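PDB 6PYM: glutamyl endopeptidase from Staphylococcus epidermidis, which probably cleaves peptide bonds on the carboxyl side of glutamate, and also aspartate, as a secreted serine endopeptidase of the chymotrypsin-like S1B family. Local coordinates for residues Asn126-Thr132 with Trp144-Val150; Glu156-Leu162 with Tyr192-Tyr197. The protein carries 1 engineered substitution. One frame throughout, in Å; residues are numbered along the deposited sequence.

Contact 1: residues Asn126-Thr132 with Trp144-Val150; sequences NENITVT and WESVGKV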
loop_
_atom_site.group_PDB
_atom_site.type_symbol
_atom_site.label_atom_id
_atom_site.label_comp_id
_atom_site.label_asym_id
_atom_site.label_seq_id
_atom_site.Cartn_x
_atom_site.Cartn_y
_atom_site.Cartn_z
ATOM N N ASN A 126 -5.580 19.562 -4.831
ATOM C CA ASN A 126 -5.303 20.435 -3.686
ATOM C C ASN A 126 -5.694 19.795 -2.355
ATOM O O ASN A 126 -5.448 20.387 -1.297
ATOM C CB ASN A 126 -5.931 21.835 -3.808
ATOM C CG ASN A 126 -5.329 22.842 -2.853
ATOM O OD1 ASN A 126 -4.113 22.904 -2.682
ATOM N ND2 ASN A 126 -6.185 23.637 -2.218
ATOM N N GLU A 127 -6.287 18.610 -2.370
ATOM C CA GLU A 127 -6.672 17.943 -1.137
ATOM C C GLU A 127 -5.438 17.467 -0.369
ATOM O O GLU A 127 -4.461 16.998 -0.961
ATOM C CB GLU A 127 -7.550 16.755 -1.508
ATOM C CG GLU A 127 -8.019 15.917 -0.372
ATOM C CD GLU A 127 -9.041 14.898 -0.818
ATOM O OE1 GLU A 127 -9.635 15.072 -1.909
ATOM O OE2 GLU A 127 -9.254 13.924 -0.072
ATOM N N ASN A 128 -5.492 17.587 0.954
ATOM C CA ASN A 128 -4.401 17.153 1.817
ATOM C C ASN A 128 -4.490 15.652 2.051
ATOM O O ASN A 128 -5.543 15.133 2.434
ATOM C CB ASN A 128 -4.489 17.876 3.159
ATOM C CG ASN A 128 -4.217 19.360 3.045
ATOM O OD1 ASN A 128 -3.308 19.786 2.342
ATOM N ND2 ASN A 128 -5.010 20.157 3.750
ATOM N N ILE A 129 -3.376 14.952 1.831
ATOM C CA ILE A 129 -3.331 13.497 1.878
ATOM C C ILE A 129 -2.044 13.055 2.563
ATOM O O ILE A 129 -1.148 13.855 2.838
ATOM C CB ILE A 129 -3.424 12.879 0.468
ATOM C CG1 ILE A 129 -2.286 13.412 -0.405
ATOM C CG2 ILE A 129 -4.797 13.167 -0.166
ATOM C CD1 ILE A 129 -1.972 12.544 -1.596
ATOM N N THR A 130 -1.960 11.752 2.831
ATOM C CA THR A 130 -0.730 11.122 3.280
ATOM C C THR A 130 -0.450 9.885 2.442
ATOM O O THR A 130 -1.365 9.271 1.886
ATOM C CB THR A 130 -0.789 10.715 4.757
ATOM O OG1 THR A 130 -1.945 9.898 4.992
ATOM C CG2 THR A 130 -0.836 11.938 5.661
ATOM N N VAL A 131 0.828 9.525 2.358
ATOM C CA VAL A 131 1.266 8.246 1.805
ATOM C C VAL A 131 2.099 7.585 2.886
ATOM O O VAL A 131 3.085 8.172 3.353
ATOM C CB VAL A 131 2.050 8.412 0.491
ATOM C CG1 VAL A 131 2.637 7.075 0.034
ATOM C CG2 VAL A 131 1.131 8.960 -0.575
ATOM N N THR A 132 1.714 6.378 3.283
ATOM C CA THR A 132 2.298 5.747 4.456
ATOM C C THR A 132 2.761 4.346 4.098
ATOM O O THR A 132 2.007 3.570 3.506
ATOM C CB THR A 132 1.302 5.768 5.612
ATOM O OG1 THR A 132 0.985 7.138 5.876
ATOM C CG2 THR A 132 1.881 5.116 6.873
ATOM N N TRP A 144 6.685 4.990 7.827
ATOM C CA TRP A 144 6.785 6.439 7.752
ATOM C C TRP A 144 5.581 6.990 7.010
ATOM O O TRP A 144 5.140 6.421 6.003
ATOM C CB TRP A 144 8.086 6.893 7.039
ATOM C CG TRP A 144 9.283 6.492 7.805
ATOM C CD1 TRP A 144 9.767 5.228 7.957
ATOM C CD2 TRP A 144 10.132 7.345 8.578
ATOM N NE1 TRP A 144 10.866 5.235 8.791
ATOM C CE2 TRP A 144 11.104 6.524 9.185
ATOM C CE3 TRP A 144 10.163 8.723 8.820
ATOM C CZ2 TRP A 144 12.112 7.040 10.005
ATOM C CZ3 TRP A 144 11.152 9.227 9.646
ATOM C CH2 TRP A 144 12.115 8.387 10.220
ATOM N N GLU A 145 5.066 8.110 7.493
ATOM C CA GLU A 145 3.957 8.826 6.888
ATOM C C GLU A 145 4.487 10.100 6.243
ATOM O O GLU A 145 5.178 10.896 6.895
ATOM C CB GLU A 145 2.956 9.188 7.978
ATOM C CG GLU A 145 1.802 10.045 7.543
ATOM C CD GLU A 145 0.837 10.288 8.687
ATOM O OE1 GLU A 145 1.071 11.228 9.483
ATOM O OE2 GLU A 145 -0.132 9.513 8.826
ATOM N N SER A 146 4.157 10.298 4.971
ATOM C CA SER A 146 4.570 11.463 4.199
ATOM C C SER A 146 3.345 12.308 3.878
ATOM O O SER A 146 2.322 11.775 3.441
ATOM C CB SER A 146 5.246 11.000 2.911
ATOM O OG SER A 146 5.707 12.125 2.185
ATOM N N VAL A 147 3.460 13.621 4.075
ATOM C CA VAL A 147 2.338 14.556 4.056
ATOM C C VAL A 147 2.438 15.465 2.832
ATOM O O VAL A 147 3.506 16.023 2.555
ATOM C CB VAL A 147 2.347 15.404 5.341
ATOM C CG1 VAL A 147 1.334 16.533 5.263
ATOM C CG2 VAL A 147 2.094 14.528 6.567
ATOM N N GLY A 148 1.324 15.661 2.136
ATOM C CA GLY A 148 1.314 16.603 1.029
ATOM C C GLY A 148 -0.069 16.754 0.429
ATOM O O GLY A 148 -1.079 16.507 1.093
ATOM N N LYS A 149 -0.108 17.167 -0.834
ATOM C CA LYS A 149 -1.353 17.487 -1.518
ATOM C C LYS A 149 -1.436 16.806 -2.876
ATOM O O LYS A 149 -0.430 16.583 -3.554
ATOM C CB LYS A 149 -1.483 19.001 -1.753
ATOM C CG LYS A 149 -1.673 19.837 -0.493
ATOM C CD LYS A 149 -1.714 21.324 -0.837
ATOM C CE LYS A 149 -2.244 22.153 0.319
ATOM N NZ LYS A 149 -3.705 21.931 0.513
ATOM N N VAL A 150 -2.674 16.518 -3.280
ATOM C CA VAL A 150 -2.949 16.026 -4.624
ATOM C C VAL A 150 -2.696 17.135 -5.636
ATOM O O VAL A 150 -3.149 18.274 -5.459
ATOM C CB VAL A 150 -4.410 15.562 -4.711
ATOM C CG1 VAL A 150 -4.756 15.123 -6.136
ATOM C CG2 VAL A 150 -4.692 14.457 -3.701
HETATM O O HOH W 1 -0.861 18.714 3.410
HETATM O O HOH W 2 -1.377 8.050 6.973
HETATM O O HOH W 3 5.821 7.144 3.402
#
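K149 sets out beside its own backbone N (chi1 -68°), runs extended and then bends at its last torsion (chi4 -71°), which brings NZ over the start of the neighbouring strand among the oxygens of N126 and N128. NZ donates to N126 O at 2.9 Å and to N128 OD1 at 2.8 Å, the latter from above the amide's carbonyl plane; a weak third bond goes to N126 OD1. N128 runs alongside K149 in the same direction, and a water donates to N128 OD1 as well. Between the strands the antiparallel ladder runs through the hydrogen-bonded pairs I129-G148 and V131-S146, with I129 N to G148 O at 2.9 Å. Further along, E145 passes its CG 3.4 Å from T132 OG1 and 3.8 Å from T130 CG2. One water joins both threonine hydroxyls to E145 OE2, which also bonds Y19. On the side of the strand that I129 faces, its CG2 meets V150 CG2 at 3.8 Å, the two side chains crossing at about a right angle. Water thus ties T130, T132 and E145 together, while at the N126 end N126 O and N128 OD1 grip the lysine ammonium, their partial negative charges probably stabilising it.

Contact 2: residues Glu156-Leu162 with Tyr192-Tyr197; sequences EELRYDL and YNSSVY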
loop_
_atom_site.group_PDB
_atom_site.type_symbol
_atom_site.label_atom_id
_atom_site.label_comp_id
_atom_site.label_asym_id
_atom_site.label_seq_id
_atom_site.Cartn_x
_atom_site.Cartn_y
_atom_site.Cartn_z
ATOM N N GLU A 156 -6.679 6.619 -14.322
ATOM C CA GLU A 156 -6.224 5.796 -13.208
ATOM C C GLU A 156 -4.977 6.362 -12.532
ATOM O O GLU A 156 -4.284 5.631 -11.816
ATOM C CB GLU A 156 -5.996 4.352 -13.663
ATOM C CG GLU A 156 -7.300 3.645 -14.016
ATOM C CD GLU A 156 -7.117 2.296 -14.695
ATOM O OE1 GLU A 156 -5.968 1.866 -14.931
ATOM O OE2 GLU A 156 -8.152 1.664 -15.005
ATOM N N GLU A 157 -4.679 7.640 -12.736
ATOM C CA GLU A 157 -3.460 8.254 -12.231
ATOM C C GLU A 157 -3.821 9.364 -11.258
ATOM O O GLU A 157 -4.610 10.254 -11.585
ATOM C CB GLU A 157 -2.648 8.813 -13.409
ATOM C CG GLU A 157 -1.441 9.665 -13.028
ATOM C CD GLU A 157 -0.141 8.882 -12.938
ATOM O OE1 GLU A 157 -0.205 7.644 -12.839
ATOM O OE2 GLU A 157 0.947 9.515 -12.955
ATOM N N LEU A 158 -3.245 9.313 -10.059
ATOM C CA LEU A 158 -3.357 10.401 -9.091
ATOM C C LEU A 158 -1.949 10.760 -8.645
ATOM O O LEU A 158 -1.197 9.883 -8.204
ATOM C CB LEU A 158 -4.259 10.032 -7.889
ATOM C CG LEU A 158 -4.512 11.133 -6.836
ATOM C CD1 LEU A 158 -5.875 10.998 -6.180
ATOM C CD2 LEU A 158 -3.429 11.130 -5.760
ATOM N N ARG A 159 -1.589 12.036 -8.772
ATOM C CA ARG A 159 -0.246 12.500 -8.456
ATOM C C ARG A 159 -0.279 13.470 -7.288
ATOM O O ARG A 159 -1.293 14.123 -7.024
ATOM C CB ARG A 159 0.388 13.205 -9.657
ATOM C CG ARG A 159 0.488 12.336 -10.889
ATOM C CD ARG A 159 0.897 13.153 -12.093
ATOM N NE ARG A 159 1.003 12.309 -13.277
ATOM C CZ ARG A 159 1.107 12.765 -14.522
ATOM N NH1 ARG A 159 1.116 14.070 -14.761
ATOM N NH2 ARG A 159 1.195 11.911 -15.531
ATOM N N TYR A 160 0.867 13.588 -6.616
ATOM C CA TYR A 160 0.962 14.409 -5.416
ATOM C C TYR A 160 2.362 14.990 -5.278
ATOM O O TYR A 160 3.315 14.548 -5.930
ATOM C CB TYR A 160 0.550 13.637 -4.149
ATOM C CG TYR A 160 0.819 12.148 -4.211
ATOM C CD1 TYR A 160 2.105 11.630 -4.060
ATOM C CD2 TYR A 160 -0.221 11.261 -4.413
ATOM C CE1 TYR A 160 2.331 10.268 -4.114
ATOM C CE2 TYR A 160 -0.007 9.905 -4.479
ATOM C CZ TYR A 160 1.266 9.406 -4.328
ATOM O OH TYR A 160 1.449 8.047 -4.393
ATOM N N ASP A 161 2.471 15.983 -4.391
ATOM C CA ASP A 161 3.690 16.767 -4.204
ATOM C C ASP A 161 4.510 16.335 -2.991
ATOM O O ASP A 161 5.498 16.996 -2.654
ATOM C CB ASP A 161 3.372 18.270 -4.138
ATOM C CG ASP A 161 2.653 18.685 -2.857
ATOM O OD1 ASP A 161 2.441 17.865 -1.947
ATOM O OD2 ASP A 161 2.296 19.883 -2.752
ATOM N N LEU A 162 4.133 15.247 -2.337
ATOM C CA LEU A 162 4.834 14.740 -1.169
ATOM C C LEU A 162 5.946 13.783 -1.593
ATOM O O LEU A 162 5.898 13.177 -2.667
ATOM C CB LEU A 162 3.850 14.049 -0.223
ATOM C CG LEU A 162 2.999 12.914 -0.799
ATOM C CD1 LEU A 162 3.705 11.558 -0.702
ATOM C CD2 LEU A 162 1.622 12.867 -0.130
ATOM N N TYR A 192 6.844 15.055 -9.475
ATOM C CA TYR A 192 5.692 14.592 -8.710
ATOM C C TYR A 192 5.909 13.124 -8.380
ATOM O O TYR A 192 6.761 12.453 -8.968
ATOM C CB TYR A 192 4.371 14.759 -9.480
ATOM C CG TYR A 192 4.414 14.171 -10.864
ATOM C CD1 TYR A 192 4.298 12.797 -11.072
ATOM C CD2 TYR A 192 4.610 14.986 -11.970
ATOM C CE1 TYR A 192 4.360 12.263 -12.341
ATOM C CE2 TYR A 192 4.665 14.462 -13.241
ATOM C CZ TYR A 192 4.551 13.102 -13.423
ATOM O OH TYR A 192 4.618 12.583 -14.697
ATOM N N ASN A 193 5.103 12.632 -7.446
ATOM C CA ASN A 193 4.950 11.205 -7.225
ATOM C C ASN A 193 3.548 10.771 -7.635
ATOM O O ASN A 193 2.628 11.588 -7.719
ATOM C CB ASN A 193 5.288 10.844 -5.779
ATOM C CG ASN A 193 6.779 10.885 -5.537
ATOM O OD1 ASN A 193 7.534 10.166 -6.198
ATOM N ND2 ASN A 193 7.223 11.769 -4.654
ATOM N N SER A 194 3.408 9.477 -7.922
ATOM C CA SER A 194 2.239 8.950 -8.609
ATOM C C SER A 194 1.687 7.709 -7.928
ATOM O O SER A 194 2.430 6.874 -7.404
ATOM C CB SER A 194 2.587 8.529 -10.042
ATOM O OG SER A 194 3.100 9.603 -10.807
ATOM N N SER A 195 0.369 7.563 -8.034
ATOM C CA SER A 195 -0.359 6.419 -7.520
ATOM C C SER A 195 -1.395 5.965 -8.539
ATOM O O SER A 195 -1.809 6.720 -9.431
ATOM C CB SER A 195 -1.069 6.773 -6.210
ATOM O OG SER A 195 -2.107 7.724 -6.411
ATOM N N VAL A 196 -1.799 4.707 -8.396
ATOM C CA VAL A 196 -2.970 4.187 -9.089
ATOM C C VAL A 196 -4.198 4.712 -8.369
ATOM O O VAL A 196 -4.416 4.405 -7.191
ATOM C CB VAL A 196 -2.981 2.653 -9.114
ATOM C CG1 VAL A 196 -4.190 2.151 -9.911
ATOM C CG2 VAL A 196 -1.685 2.122 -9.694
ATOM N N TYR A 197 -5.005 5.491 -9.080
ATOM C CA TYR A 197 -6.218 6.071 -8.526
ATOM C C TYR A 197 -7.317 5.019 -8.494
ATOM O O TYR A 197 -7.580 4.355 -9.502
ATOM C CB TYR A 197 -6.640 7.220 -9.431
ATOM C CG TYR A 197 -7.812 8.043 -8.970
ATOM C CD1 TYR A 197 -7.893 8.519 -7.669
ATOM C CD2 TYR A 197 -8.819 8.389 -9.857
ATOM C CE1 TYR A 197 -8.948 9.305 -7.260
ATOM C CE2 TYR A 197 -9.883 9.174 -9.453
ATOM C CZ TYR A 197 -9.938 9.628 -8.156
ATOM O OH TYR A 197 -10.984 10.413 -7.741
#
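R159 lays its guanidinium flat on the Y192 ring, planes 6° apart and centres 4.2 Å apart, an off-centre cation-pi stack. Its CD sits over the ring face, 3.6 Å from the centroid of Y192, as a CH-pi contact, while Y192 OH lies over the guanidinium centre. In the guanidinium plane, R159 NE gives an almost straight 2.8 Å bond to the anti lone pair of E157 OE2, a salt bridge that fixes the rotation of the stacked group; E157 OE1 bonds Y185. On the opposite face of the sheet the Y160 and N193 side chains cross nearly at right angles, ring and amide planes 41° apart, with Y160 CE1 3.4 Å from N193 CB and N193 O over one ring face near the rim; Y160 OH bonds H184. N193 ND2 reaches past the strand end to L162 O at 2.8 Å, close to the amide plane, and N193 OD1 takes the N-terminal V1 N. The turn of S195 (chi1 67°) carries OG to L158 O, which also accepts from S195 N, two donors on one oxygen. L158 CD1 packs against Y197 CD1 at 3.5 Å. These are paired antiparallel strands of a chymotrypsin-like beta-barrel domain, and V196 comes close to D93, the predicted charge-relay aspartate.

In the fold
Contacts 1 and 2 follow one another along the chain, the hairpin of 126-132 and 144-150 closing before 156-162 pairs with 192-197. Their centres are about 10 Å apart, and both belong to one antiparallel sheet: strand 143-154 pairs with 128-133 and with 157-160, and 157-160 in turn with 192-197. They touch directly where D161 OD1 lies 2.9 Å from K149 N, probably a hydrogen bond, and where Y160 packs on I129 and V131. This sheet makes the second beta domain of the chymotrypsin-like fold, whose catalytic cleft lies between the two domains: the side chain of V131 is about 9 Å from that of A169, the engineered replacement at the predicted serine position, and that of V196 about 4 Å from that of D93.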